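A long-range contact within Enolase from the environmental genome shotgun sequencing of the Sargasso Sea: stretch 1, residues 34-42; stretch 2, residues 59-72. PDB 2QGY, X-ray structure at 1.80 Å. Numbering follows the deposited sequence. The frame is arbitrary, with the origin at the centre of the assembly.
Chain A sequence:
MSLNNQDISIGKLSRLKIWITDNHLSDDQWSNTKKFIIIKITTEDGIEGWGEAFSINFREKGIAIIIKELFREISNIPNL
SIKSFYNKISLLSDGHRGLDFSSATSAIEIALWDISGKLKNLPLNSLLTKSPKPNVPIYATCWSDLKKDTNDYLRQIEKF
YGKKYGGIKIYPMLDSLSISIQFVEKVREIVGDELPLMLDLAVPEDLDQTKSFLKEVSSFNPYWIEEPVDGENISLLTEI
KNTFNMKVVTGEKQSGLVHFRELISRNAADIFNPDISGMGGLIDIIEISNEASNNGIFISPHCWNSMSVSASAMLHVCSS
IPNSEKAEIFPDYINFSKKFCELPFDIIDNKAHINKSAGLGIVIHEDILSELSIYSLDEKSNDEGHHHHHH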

# COMPACT_ATOMS: atom_id res chain seq x y z
N LYS A 34 16.79 12.05 4.36
CA LYS A 34 15.33 12.03 4.23
C LYS A 34 14.77 12.33 5.62
O LYS A 34 15.50 12.26 6.61
CB LYS A 34 14.85 10.65 3.73
CG LYS A 34 15.34 9.50 4.57
CD LYS A 34 14.91 8.08 4.10
CE LYS A 34 13.41 7.99 3.88
NZ LYS A 34 12.88 6.60 3.91
N LYS A 35 13.48 12.66 5.70
CA LYS A 35 12.81 12.77 6.99
C LYS A 35 12.66 11.35 7.58
O LYS A 35 12.25 10.41 6.87
CB LYS A 35 11.44 13.43 6.84
CG LYS A 35 11.48 14.79 6.17
CD LYS A 35 10.14 15.52 6.32
CE LYS A 35 10.16 16.94 5.71
NZ LYS A 35 10.47 16.93 4.25
N PHE A 36 13.04 11.17 8.85
CA PHE A 36 12.87 9.86 9.51
C PHE A 36 11.67 9.95 10.46
O PHE A 36 11.34 11.03 10.93
CB PHE A 36 14.15 9.51 10.29
CG PHE A 36 15.41 9.57 9.46
CD1 PHE A 36 15.54 8.80 8.31
CD2 PHE A 36 16.49 10.36 9.85
CE1 PHE A 36 16.74 8.82 7.56
CE2 PHE A 36 17.66 10.39 9.12
CZ PHE A 36 17.79 9.63 7.97
N ILE A 37 11.06 8.80 10.74
CA ILE A 37 9.93 8.68 11.65
C ILE A 37 10.38 7.70 12.71
O ILE A 37 10.46 6.51 12.46
CB ILE A 37 8.68 8.14 10.93
CG1 ILE A 37 8.34 9.04 9.72
CG2 ILE A 37 7.52 7.94 11.94
CD1 ILE A 37 7.24 8.44 8.77
N ILE A 38 10.64 8.21 13.90
CA ILE A 38 11.14 7.40 15.00
C ILE A 38 10.12 7.49 16.13
O ILE A 38 9.62 8.56 16.39
CB ILE A 38 12.50 7.92 15.44
CG1 ILE A 38 13.50 7.71 14.28
CG2 ILE A 38 12.96 7.17 16.69
CD1 ILE A 38 14.87 8.23 14.53
N ILE A 39 9.79 6.36 16.75
CA ILE A 39 8.79 6.35 17.83
C ILE A 39 9.36 5.77 19.12
O ILE A 39 10.29 4.97 19.11
CB ILE A 39 7.49 5.59 17.42
CG1 ILE A 39 7.64 4.07 17.56
CG2 ILE A 39 7.08 5.96 15.98
CD1 ILE A 39 6.31 3.32 17.33
N LYS A 40 8.77 6.18 20.24
CA LYS A 40 9.07 5.55 21.51
C LYS A 40 7.73 5.27 22.19
O LYS A 40 6.91 6.16 22.32
CB LYS A 40 9.91 6.48 22.40
CG LYS A 40 10.42 5.74 23.61
CD LYS A 40 11.21 6.64 24.59
CE LYS A 40 10.32 7.35 25.57
NZ LYS A 40 11.20 8.17 26.49
N ILE A 41 7.55 4.02 22.59
CA ILE A 41 6.35 3.55 23.29
C ILE A 41 6.80 3.24 24.71
O ILE A 41 7.86 2.64 24.89
CB ILE A 41 5.79 2.28 22.61
CG1 ILE A 41 5.11 2.65 21.27
CG2 ILE A 41 4.82 1.54 23.54
CD1 ILE A 41 4.48 1.48 20.52
N THR A 42 6.02 3.67 25.70
CA THR A 42 6.26 3.32 27.11
C THR A 42 5.10 2.46 27.61
O THR A 42 3.93 2.81 27.40
CB THR A 42 6.35 4.59 28.01
OG1 THR A 42 7.25 5.54 27.41
CG2 THR A 42 6.88 4.23 29.44
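Stretch 2 59-72: REKGIAIIIKELFR

How does stretch 2 lie on stretch 1? After R59, residues 60-72 form an α-helix that packs over the strand 37-42 and runs in nearly the same N-to-C direction: the two axes cross at -19° and come within 9.9 Å of each other. The helix is held by a regular i to i+4 ladder of backbone hydrogen bonds, from I63 N to R59 O at 2.8 Å through to R72 N to K68 O at 3.1 Å. Because the directions agree, the chain order is kept along the contact. The early strand residue I37 lies beside the first helical turn, its CA 7.1 Å from E60 CA, and I41 lies level with the later part of the helix, its CA 8.8 Å from F71 CA. The contact is slender, burying 396 Å² counted over both sides.

What holds the helix to the strand along most of its length? Apolar side chains do the work, for no hydrogen bond passes directly between the stretches. I37 gives up the most surface to the helix. Its chi1 is m and its chi2 t, and CD1 reaches into the first turn, 3.7 Å from E60 O, 4.0 Å from E60 CB and 3.9 Å from I63 CG2. Its other branch turns up the helix, placing I37 CG2 4.1 Å from I67 CD1. That same methyl of I67 also meets the next inward-facing strand residue, with I39 CG2 at 3.9 Å from I67 CD1, so I67 bridges two strand positions. The alternation of the strand explains the spacing: I37 and I39 point toward the helix, whereas I38 between them points away. On the helix, I63, I67 and F71 recur every four residues and so fall along one side.

How does the contact close at its far end? I41 and F71 meet there more loosely. The CA-to-CB bond of I41 points sideways to the helix, but its side chain, with chi1 m and chi2 t, brings CD1 to 4.5 Å from F71 CD1. F71 has chi1 t and its CA-to-CB bond points toward the strand; the methyl approaches its ring obliquely.

Where does charge enter the contact? It enters at the beginning, where K35, just before the strand, lies near E60. The aliphatic part of the lysine provides the closest approach, with K35 CD 3.9 Å from E60 OE2. The opposite charges are near but not in a salt bridge, K35 NZ being 4.6 Å from E60 OE2. Water fills the gap: water 2 accepts from K35 NZ at 2.7 Å and donates to E60 OE2 at 2.5 Å, joining the two charged groups. Water 1 also donates to E60 OE2, at 2.7 Å, and makes a weak hydrogen bond to K35 O at 3.3 Å. Thus the polar link is carried by solvent, while the ordered row of isoleucines and F71 packs directly.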

# COMPACT_ATOMS: atom_id res chain seq x y z
N ARG A 59 4.10 11.65 2.94
CA ARG A 59 3.27 10.70 3.67
C ARG A 59 3.73 10.56 5.12
O ARG A 59 3.12 9.81 5.91
CB ARG A 59 3.26 9.35 2.93
CG ARG A 59 2.63 9.53 1.56
CD ARG A 59 3.45 8.86 0.43
NE ARG A 59 3.06 7.46 0.36
CZ ARG A 59 3.25 6.70 -0.71
NH1 ARG A 59 2.83 5.45 -0.68
NH2 ARG A 59 3.86 7.20 -1.78
N GLU A 60 4.80 11.27 5.47
CA GLU A 60 5.36 11.13 6.82
C GLU A 60 4.35 11.41 7.93
O GLU A 60 4.24 10.64 8.87
CB GLU A 60 6.62 11.99 7.02
CG GLU A 60 7.73 11.72 6.01
CD GLU A 60 7.71 12.64 4.79
OE1 GLU A 60 6.67 13.28 4.52
OE2 GLU A 60 8.74 12.70 4.08
N LYS A 61 3.61 12.52 7.82
CA LYS A 61 2.61 12.84 8.85
C LYS A 61 1.46 11.83 8.82
O LYS A 61 0.94 11.44 9.87
CB LYS A 61 2.09 14.27 8.65
CG LYS A 61 3.13 15.34 8.99
CD LYS A 61 2.50 16.72 9.20
CE LYS A 61 1.99 17.31 7.91
NZ LYS A 61 1.57 18.77 8.04
N GLY A 62 1.10 11.39 7.62
CA GLY A 62 0.05 10.37 7.45
C GLY A 62 0.43 9.08 8.15
O GLY A 62 -0.38 8.50 8.87
N ILE A 63 1.68 8.66 7.97
CA ILE A 63 2.17 7.45 8.63
C ILE A 63 2.10 7.63 10.16
O ILE A 63 1.61 6.74 10.90
CB ILE A 63 3.57 7.09 8.12
CG1 ILE A 63 3.51 6.64 6.63
CG2 ILE A 63 4.24 6.01 9.00
CD1 ILE A 63 4.88 6.63 5.98
N ALA A 64 2.58 8.77 10.64
CA ALA A 64 2.57 9.05 12.09
C ALA A 64 1.17 9.02 12.70
O ALA A 64 0.96 8.53 13.83
CB ALA A 64 3.24 10.39 12.36
N ILE A 65 0.21 9.60 11.98
CA ILE A 65 -1.18 9.59 12.42
C ILE A 65 -1.77 8.18 12.50
O ILE A 65 -2.48 7.85 13.46
CB ILE A 65 -2.04 10.55 11.55
CG1 ILE A 65 -1.61 12.01 11.79
CG2 ILE A 65 -3.55 10.31 11.76
CD1 ILE A 65 -1.62 12.46 13.24
N ILE A 66 -1.42 7.34 11.53
CA ILE A 66 -1.78 5.93 11.57
C ILE A 66 -1.14 5.20 12.76
O ILE A 66 -1.84 4.49 13.48
CB ILE A 66 -1.44 5.22 10.22
CG1 ILE A 66 -2.34 5.77 9.11
CG2 ILE A 66 -1.63 3.70 10.36
CD1 ILE A 66 -1.82 5.33 7.71
N ILE A 67 0.16 5.40 12.98
CA ILE A 67 0.77 4.85 14.18
C ILE A 67 0.01 5.30 15.43
O ILE A 67 -0.26 4.49 16.32
CB ILE A 67 2.27 5.32 14.33
CG1 ILE A 67 3.11 4.70 13.21
CG2 ILE A 67 2.84 4.92 15.72
CD1 ILE A 67 4.52 5.32 13.07
N LYS A 68 -0.32 6.59 15.50
CA LYS A 68 -1.05 7.12 16.64
C LYS A 68 -2.42 6.43 16.81
O LYS A 68 -2.81 6.06 17.93
CB LYS A 68 -1.25 8.64 16.52
CG LYS A 68 -2.04 9.22 17.73
CD LYS A 68 -1.99 10.75 17.80
CE LYS A 68 -3.31 11.39 17.33
NZ LYS A 68 -3.40 12.89 17.57
N GLU A 69 -3.13 6.23 15.70
CA GLU A 69 -4.45 5.59 15.80
C GLU A 69 -4.38 4.12 16.20
O GLU A 69 -5.23 3.61 16.98
CB GLU A 69 -5.26 5.75 14.52
CG GLU A 69 -5.76 7.17 14.25
CD GLU A 69 -6.61 7.76 15.39
OE1 GLU A 69 -7.45 7.03 15.95
OE2 GLU A 69 -6.44 8.96 15.71
N LEU A 70 -3.37 3.44 15.66
CA LEU A 70 -3.13 2.05 16.03
C LEU A 70 -2.75 1.97 17.51
O LEU A 70 -3.23 1.10 18.23
CB LEU A 70 -2.06 1.44 15.15
CG LEU A 70 -2.50 1.24 13.69
CD1 LEU A 70 -1.33 0.73 12.83
CD2 LEU A 70 -3.68 0.31 13.55
N PHE A 71 -1.93 2.90 17.96
CA PHE A 71 -1.52 2.91 19.33
C PHE A 71 -2.71 3.01 20.27
O PHE A 71 -2.80 2.25 21.23
CB PHE A 71 -0.53 4.04 19.59
CG PHE A 71 -0.26 4.28 21.04
CD1 PHE A 71 0.67 3.49 21.71
CD2 PHE A 71 -0.91 5.29 21.73
CE1 PHE A 71 0.93 3.70 23.04
CE2 PHE A 71 -0.65 5.50 23.07
CZ PHE A 71 0.27 4.70 23.72
N ARG A 72 -3.62 3.94 19.98
CA ARG A 72 -4.81 4.15 20.81
C ARG A 72 -5.62 2.87 20.88
O ARG A 72 -6.09 2.48 21.97
CB ARG A 72 -5.67 5.28 20.24
CG ARG A 72 -5.12 6.67 20.47
CD ARG A 72 -6.15 7.71 20.02
NE ARG A 72 -5.59 9.06 20.01
CZ ARG A 72 -6.04 10.08 19.27
NH1 ARG A 72 -7.06 9.91 18.44
NH2 ARG A 72 -5.46 11.27 19.35
O HOH W 1 10.57 10.66 3.99
O HOH W 2 9.79 14.64 3.01